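Local coordinates for protein cyclic GMP-AMP synthase-like receptor (Tribolium castaneum, PDB 7LT2) that senses double-stranded RNA in the cytoplasm and joins ATP and GTP into the cyclic dinucleotide 2',3'-cGAMP in innate immune signalling, at residues Ala176-Ile181 / Ile189-Leu194; Asn154-Leu159 / His167-Lys172. One frame throughout, in Å; residues are numbered along the deposited sequence.

Interaction 1. Residues Ala176-Ile181 / Ile189-Leu194; sequences AMTLGI and IMDVDL
The carboxylate of D193 is met from above its plane by the hydroxyl of T178. T178 OG1 donates to D193 OD1 at 2.6 Å, about 40° out of that plane. The other oxygen, D193 OD2, has a weak bond from a water that accepts from the backbone N of A176. A second flat group, the carboxylate of D191, brings OD1 to 3.3 Å from G180 CA. D191 OD1 also forms a salt bridge with K188, at the start of the same strand. The T178 torsion (chi1 -62°) sets OG1 beside the backbone N and CG2 anti to it. CG2 thus packs against D191 CB while OG1 serves D193, and one threonine touches both acids. D193 probably binds GTP and a catalytic magnesium ion, as in related enzymes. Its side chain lies close to D72 on strand 70-77, another ligand predicted for that metal, as in the catalytic acid cluster of nucleotidyltransferases. The T178 hydroxyl meets OD1 on the sheet face that both side chains share. The two segments are the arms of an antiparallel hairpin, with L179 opposite V192 and I181 opposite M190 as hydrogen-bonded pairs. A classic beta bulge interrupts it where I189 and M190 both face I181. There I181 O accepts two bonds in its carbonyl plane, from I189 N at 2.8 Å and from M190 N at 3.2 Å. The sheet face that carries L179, I181, V192 and L194 is apolar. L179 and L194 cross at about a right angle, with L179 CG 3.8 Å from L194 CD1. I181 CD1 reaches V192 CG2 at 3.9 Å. L28 of helix 18-42 packs on I181, I189 and M190. Near A176 a water links the strands, accepting from M177 N at 2.9 Å and donating to L194 O at 2.8 Å.

Interaction 2. Residues Asn154-Leu159 / His167-Lys172; sequences NATCEL and HINWWK
E158 holds CG anti to its backbone N (chi1 -174°), and its chain runs on extended beside H167, pointing the same way. The carboxylate and the imidazole end nearly coplanar, 9° apart. H167 NE2 donates to E158 OE1 at 3.3 Å, a long and bent bond. The oxygen lies at the ring edge, in plane, and uses its anti lone pair. W170 has CG between its backbone N and carbonyl carbon (chi1 70°), the crowded position. Its six-membered ring meets A155 and C157. C157 SG is 3.4 Å from W170 CZ3 and lies oblique to the ring, a cysteine sulfur-aromatic contact. A155 CB touches the same ring, 3.7 Å from W170 CH2. The segments belong to the antiparallel hairpin of strands 156-161 and 164-171, within the nucleotidyltransferase domain of the Mab-21 family. C157 and I168 form a hydrogen-bonded pair, with C157 N to I168 O and I168 N to C157 O both at 2.8 Å. The next pair, E158 with H167, is non-hydrogen-bonded, and here the side chains supply the polar link. T156 OG1 donates to N169 OD1 at 2.7 Å, tilted somewhat from the plane of the amide carbonyl. N169 OD1 also accepts from a water, which sits over one face of the W170 ring, toward its rim. The methyl of T156 turns to the histidine, with T156 CG2 3.6 Å from H167 CB. C157 and I168 share the other side of the hairpin, where L159 CD1 meets I168 CD1 at 3.6 Å. L146 of helix 131-147 packs against both C157 and W170, and the ring of W151 meets that of W170.

Overall arrangement
The chain first runs through 154-159, turns, and returns along 167-172. Interaction 2 closes this short hairpin loop. A brief connection then leads into 176-181, and interaction 1 closes the next hairpin with 189-194. The two contacts are in series and neither nest nor cross. Their centres are about 10 Å apart. The middle strands, 164-171 and 177-183, are neighbours in the sheet, with probable hydrogen bonds from G180 N to N169 O and from T178 N to W171 O. The result is an antiparallel meander. It runs from the outlying hairpin inward to strand 188-200, which pairs in parallel with strand 70-77 and its predicted metal ligands.

Interaction 1. Residues Ala176-Ile181 / Ile189-Leu194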
loop_
_atom_site.group_PDB
_atom_site.type_symbol
_atom_site.label_atom_id
_atom_site.label_comp_id
_atom_site.label_asym_id
_atom_site.label_seq_id
_atom_site.Cartn_x
_atom_site.Cartn_y
_atom_site.Cartn_z
ATOM N N ALA A 176 -8.640 -8.895 -5.988
ATOM C CA ALA A 176 -8.988 -9.189 -4.610
ATOM C C ALA A 176 -10.396 -8.703 -4.295
ATOM O O ALA A 176 -10.860 -7.692 -4.831
ATOM C CB ALA A 176 -7.984 -8.545 -3.645
ATOM N N MET A 177 -11.078 -9.448 -3.428
ATOM C CA MET A 177 -12.356 -9.005 -2.890
ATOM C C MET A 177 -12.172 -7.714 -2.109
ATOM O O MET A 177 -11.154 -7.515 -1.445
ATOM C CB MET A 177 -12.945 -10.072 -1.966
ATOM C CG MET A 177 -13.275 -11.378 -2.651
ATOM S SD MET A 177 -14.697 -11.159 -3.723
ATOM C CE MET A 177 -15.864 -10.404 -2.588
ATOM N N THR A 178 -13.169 -6.836 -2.185
ATOM C CA THR A 178 -13.214 -5.620 -1.381
ATOM C C THR A 178 -14.289 -5.754 -0.312
ATOM O O THR A 178 -15.417 -6.162 -0.608
ATOM C CB THR A 178 -13.505 -4.389 -2.248
ATOM O OG1 THR A 178 -12.457 -4.212 -3.212
ATOM C CG2 THR A 178 -13.631 -3.123 -1.382
ATOM N N LEU A 179 -13.940 -5.415 0.924
ATOM C CA LEU A 179 -14.920 -5.236 1.989
ATOM C C LEU A 179 -15.123 -3.746 2.226
ATOM O O LEU A 179 -14.178 -3.038 2.586
ATOM C CB LEU A 179 -14.468 -5.908 3.286
ATOM C CG LEU A 179 -14.189 -7.412 3.261
ATOM C CD1 LEU A 179 -13.915 -7.934 4.684
ATOM C CD2 LEU A 179 -15.319 -8.191 2.610
ATOM N N GLY A 180 -16.351 -3.274 2.029
ATOM C CA GLY A 180 -16.703 -1.921 2.420
ATOM C C GLY A 180 -17.208 -1.897 3.850
ATOM O O GLY A 180 -18.238 -2.504 4.151
ATOM N N ILE A 181 -16.503 -1.216 4.748
ATOM C CA ILE A 181 -16.806 -1.259 6.176
ATOM C C ILE A 181 -17.439 0.063 6.587
ATOM O O ILE A 181 -16.877 1.135 6.332
ATOM C CB ILE A 181 -15.544 -1.560 7.003
ATOM C CG1 ILE A 181 -14.965 -2.916 6.582
ATOM C CG2 ILE A 181 -15.870 -1.549 8.498
ATOM C CD1 ILE A 181 -13.619 -3.247 7.196
ATOM N N ILE A 189 -16.715 3.956 6.601
ATOM C CA ILE A 189 -15.394 4.112 7.206
ATOM C C ILE A 189 -14.301 3.954 6.153
ATOM O O ILE A 189 -13.575 4.912 5.858
ATOM C CB ILE A 189 -15.187 3.133 8.375
ATOM C CG1 ILE A 189 -16.251 3.362 9.450
ATOM C CG2 ILE A 189 -13.789 3.303 8.953
ATOM C CD1 ILE A 189 -16.285 2.287 10.526
ATOM N N MET A 190 -14.169 2.759 5.574
ATOM C CA MET A 190 -13.115 2.533 4.587
ATOM C C MET A 190 -13.389 1.235 3.842
ATOM O O MET A 190 -14.080 0.345 4.350
ATOM C CB MET A 190 -11.731 2.482 5.243
ATOM C CG MET A 190 -10.684 3.345 4.538
ATOM S SD MET A 190 -9.210 3.639 5.520
ATOM C CE MET A 190 -9.848 4.784 6.731
ATOM N N ASP A 191 -12.844 1.148 2.623
ATOM C CA ASP A 191 -12.799 -0.094 1.857
ATOM C C ASP A 191 -11.492 -0.819 2.143
ATOM O O ASP A 191 -10.446 -0.193 2.324
ATOM C CB ASP A 191 -12.890 0.173 0.350
ATOM C CG ASP A 191 -14.255 0.659 -0.094
ATOM O OD1 ASP A 191 -15.237 0.482 0.653
ATOM O OD2 ASP A 191 -14.347 1.203 -1.219
ATOM N N VAL A 192 -11.546 -2.154 2.169
ATOM C CA VAL A 192 -10.363 -2.977 2.413
ATOM C C VAL A 192 -10.309 -4.089 1.374
ATOM O O VAL A 192 -11.269 -4.853 1.231
ATOM C CB VAL A 192 -10.364 -3.580 3.832
ATOM C CG1 VAL A 192 -9.069 -4.335 4.093
ATOM C CG2 VAL A 192 -10.559 -2.487 4.882
ATOM N N ASP A 193 -9.186 -4.192 0.666
ATOM C CA ASP A 193 -8.962 -5.281 -0.280
ATOM C C ASP A 193 -8.233 -6.428 0.414
ATOM O O ASP A 193 -7.243 -6.211 1.119
ATOM C CB ASP A 193 -8.164 -4.797 -1.493
ATOM C CG ASP A 193 -9.013 -4.002 -2.471
ATOM O OD1 ASP A 193 -10.177 -3.684 -2.144
ATOM O OD2 ASP A 193 -8.509 -3.696 -3.573
ATOM N N LEU A 194 -8.717 -7.651 0.204
ATOM C CA LEU A 194 -8.190 -8.826 0.899
ATOM C C LEU A 194 -7.232 -9.537 -0.051
ATOM O O LEU A 194 -7.657 -10.269 -0.944
ATOM C CB LEU A 194 -9.328 -9.732 1.350
ATOM C CG LEU A 194 -10.473 -9.043 2.098
ATOM C CD1 LEU A 194 -11.580 -10.043 2.409
ATOM C CD2 LEU A 194 -9.973 -8.378 3.370
HETATM O O HOH W 1 -8.128 -5.848 -6.047
HETATM O O HOH W 2 -9.862 -11.663 -2.039
#

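Interaction 2. Residues Asn154-Leu159 / His167-Lys172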
loop_
_atom_site.group_PDB
_atom_site.type_symbol
_atom_site.label_atom_id
_atom_site.label_comp_id
_atom_site.label_asym_id
_atom_site.label_seq_id
_atom_site.Cartn_x
_atom_site.Cartn_y
_atom_site.Cartn_z
ATOM N N ASN A 154 -29.838 -5.979 2.630
ATOM C CA ASN A 154 -29.621 -6.786 1.430
ATOM C C ASN A 154 -28.153 -7.192 1.375
ATOM O O ASN A 154 -27.303 -6.417 0.927
ATOM C CB ASN A 154 -30.025 -6.019 0.174
ATOM C CG ASN A 154 -29.892 -6.857 -1.082
ATOM O OD1 ASN A 154 -30.302 -8.016 -1.110
ATOM N ND2 ASN A 154 -29.301 -6.279 -2.122
ATOM N N ALA A 155 -27.863 -8.413 1.828
ATOM C CA ALA A 155 -26.519 -8.987 1.760
ATOM C C ALA A 155 -25.488 -8.080 2.428
ATOM O O ALA A 155 -24.377 -7.897 1.932
ATOM C CB ALA A 155 -26.118 -9.291 0.316
ATOM N N THR A 156 -25.864 -7.487 3.550
ATOM C CA THR A 156 -24.952 -6.693 4.359
ATOM C C THR A 156 -24.618 -7.487 5.614
ATOM O O THR A 156 -25.519 -7.824 6.389
ATOM C CB THR A 156 -25.581 -5.347 4.719
ATOM O OG1 THR A 156 -25.824 -4.596 3.521
ATOM C CG2 THR A 156 -24.662 -4.558 5.635
ATOM N N CYS A 157 -23.337 -7.795 5.808
ATOM C CA CYS A 157 -22.914 -8.524 6.996
ATOM C C CYS A 157 -22.915 -7.604 8.206
ATOM O O CYS A 157 -22.582 -6.420 8.101
ATOM C CB CYS A 157 -21.512 -9.101 6.821
ATOM S SG CYS A 157 -21.321 -10.146 5.404
ATOM N N GLU A 158 -23.273 -8.154 9.364
ATOM C CA GLU A 158 -23.241 -7.406 10.616
ATOM C C GLU A 158 -22.255 -8.067 11.567
ATOM O O GLU A 158 -22.404 -9.248 11.898
ATOM C CB GLU A 158 -24.632 -7.324 11.245
ATOM C CG GLU A 158 -24.682 -6.438 12.481
ATOM C CD GLU A 158 -26.095 -6.078 12.884
ATOM O OE1 GLU A 158 -26.629 -5.070 12.350
ATOM O OE2 GLU A 158 -26.669 -6.795 13.725
ATOM N N LEU A 159 -21.250 -7.304 11.995
ATOM C CA LEU A 159 -20.249 -7.756 12.947
ATOM C C LEU A 159 -20.197 -6.797 14.128
ATOM O O LEU A 159 -20.398 -5.587 13.981
ATOM C CB LEU A 159 -18.855 -7.845 12.312
ATOM C CG LEU A 159 -18.610 -8.819 11.159
ATOM C CD1 LEU A 159 -17.130 -8.862 10.831
ATOM C CD2 LEU A 159 -19.122 -10.208 11.503
ATOM N N HIS A 167 -21.225 -2.683 9.689
ATOM C CA HIS A 167 -21.816 -3.282 8.506
ATOM C C HIS A 167 -20.734 -3.501 7.462
ATOM O O HIS A 167 -19.899 -2.622 7.225
ATOM C CB HIS A 167 -22.924 -2.394 7.934
ATOM C CG HIS A 167 -24.193 -2.428 8.724
ATOM N ND1 HIS A 167 -25.266 -1.605 8.449
ATOM C CD2 HIS A 167 -24.563 -3.188 9.782
ATOM C CE1 HIS A 167 -26.241 -1.857 9.304
ATOM N NE2 HIS A 167 -25.841 -2.814 10.123
ATOM N N ILE A 168 -20.746 -4.675 6.843
ATOM C CA ILE A 168 -19.768 -5.026 5.823
ATOM C C ILE A 168 -20.513 -5.347 4.537
ATOM O O ILE A 168 -21.348 -6.262 4.502
ATOM C CB ILE A 168 -18.879 -6.202 6.252
ATOM C CG1 ILE A 168 -17.988 -5.796 7.425
ATOM C CG2 ILE A 168 -18.016 -6.660 5.092
ATOM C CD1 ILE A 168 -17.031 -6.882 7.836
ATOM N N ASN A 169 -20.221 -4.585 3.492
ATOM C CA ASN A 169 -20.662 -4.876 2.142
ATOM C C ASN A 169 -19.460 -5.357 1.339
ATOM O O ASN A 169 -18.310 -5.133 1.723
ATOM C CB ASN A 169 -21.302 -3.638 1.504
ATOM C CG ASN A 169 -22.581 -3.220 2.210
ATOM O OD1 ASN A 169 -23.621 -3.865 2.062
ATOM N ND2 ASN A 169 -22.511 -2.142 2.981
ATOM N N TRP A 170 -19.718 -6.053 0.235
ATOM C CA TRP A 170 -18.595 -6.629 -0.491
ATOM C C TRP A 170 -18.886 -6.681 -1.981
ATOM O O TRP A 170 -20.042 -6.703 -2.419
ATOM C CB TRP A 170 -18.252 -8.036 -0.001
ATOM C CG TRP A 170 -19.282 -9.012 -0.377
ATOM C CD1 TRP A 170 -19.359 -9.727 -1.541
ATOM C CD2 TRP A 170 -20.421 -9.373 0.393
ATOM N NE1 TRP A 170 -20.476 -10.521 -1.533
ATOM C CE2 TRP A 170 -21.147 -10.323 -0.355
ATOM C CE3 TRP A 170 -20.898 -8.994 1.649
ATOM C CZ2 TRP A 170 -22.321 -10.900 0.114
ATOM C CZ3 TRP A 170 -22.058 -9.572 2.112
ATOM C CH2 TRP A 170 -22.761 -10.510 1.346
ATOM N N TRP A 171 -17.802 -6.741 -2.748
ATOM C CA TRP A 171 -17.831 -6.786 -4.204
ATOM C C TRP A 171 -16.422 -7.115 -4.676
ATOM O O TRP A 171 -15.466 -7.090 -3.900
ATOM C CB TRP A 171 -18.316 -5.459 -4.801
ATOM C CG TRP A 171 -17.513 -4.271 -4.337
ATOM C CD1 TRP A 171 -16.379 -3.773 -4.911
ATOM C CD2 TRP A 171 -17.790 -3.434 -3.204
ATOM N NE1 TRP A 171 -15.930 -2.682 -4.201
ATOM C CE2 TRP A 171 -16.779 -2.454 -3.151
ATOM C CE3 TRP A 171 -18.794 -3.420 -2.230
ATOM C CZ2 TRP A 171 -16.737 -1.476 -2.157
ATOM C CZ3 TRP A 171 -18.753 -2.445 -1.244
ATOM C CH2 TRP A 171 -17.734 -1.484 -1.219
ATOM N N LYS A 172 -16.295 -7.408 -5.965
ATOM C CA LYS A 172 -14.994 -7.726 -6.551
ATOM C C LYS A 172 -14.777 -6.826 -7.761
ATOM O O LYS A 172 -15.285 -7.104 -8.850
ATOM C CB LYS A 172 -14.912 -9.201 -6.922
ATOM C CG LYS A 172 -13.525 -9.662 -7.300
ATOM C CD LYS A 172 -13.456 -11.176 -7.337
ATOM C CE LYS A 172 -12.085 -11.649 -7.782
ATOM N NZ LYS A 172 -11.803 -11.239 -9.183
HETATM O O HOH W 3 -23.075 -6.464 0.470
#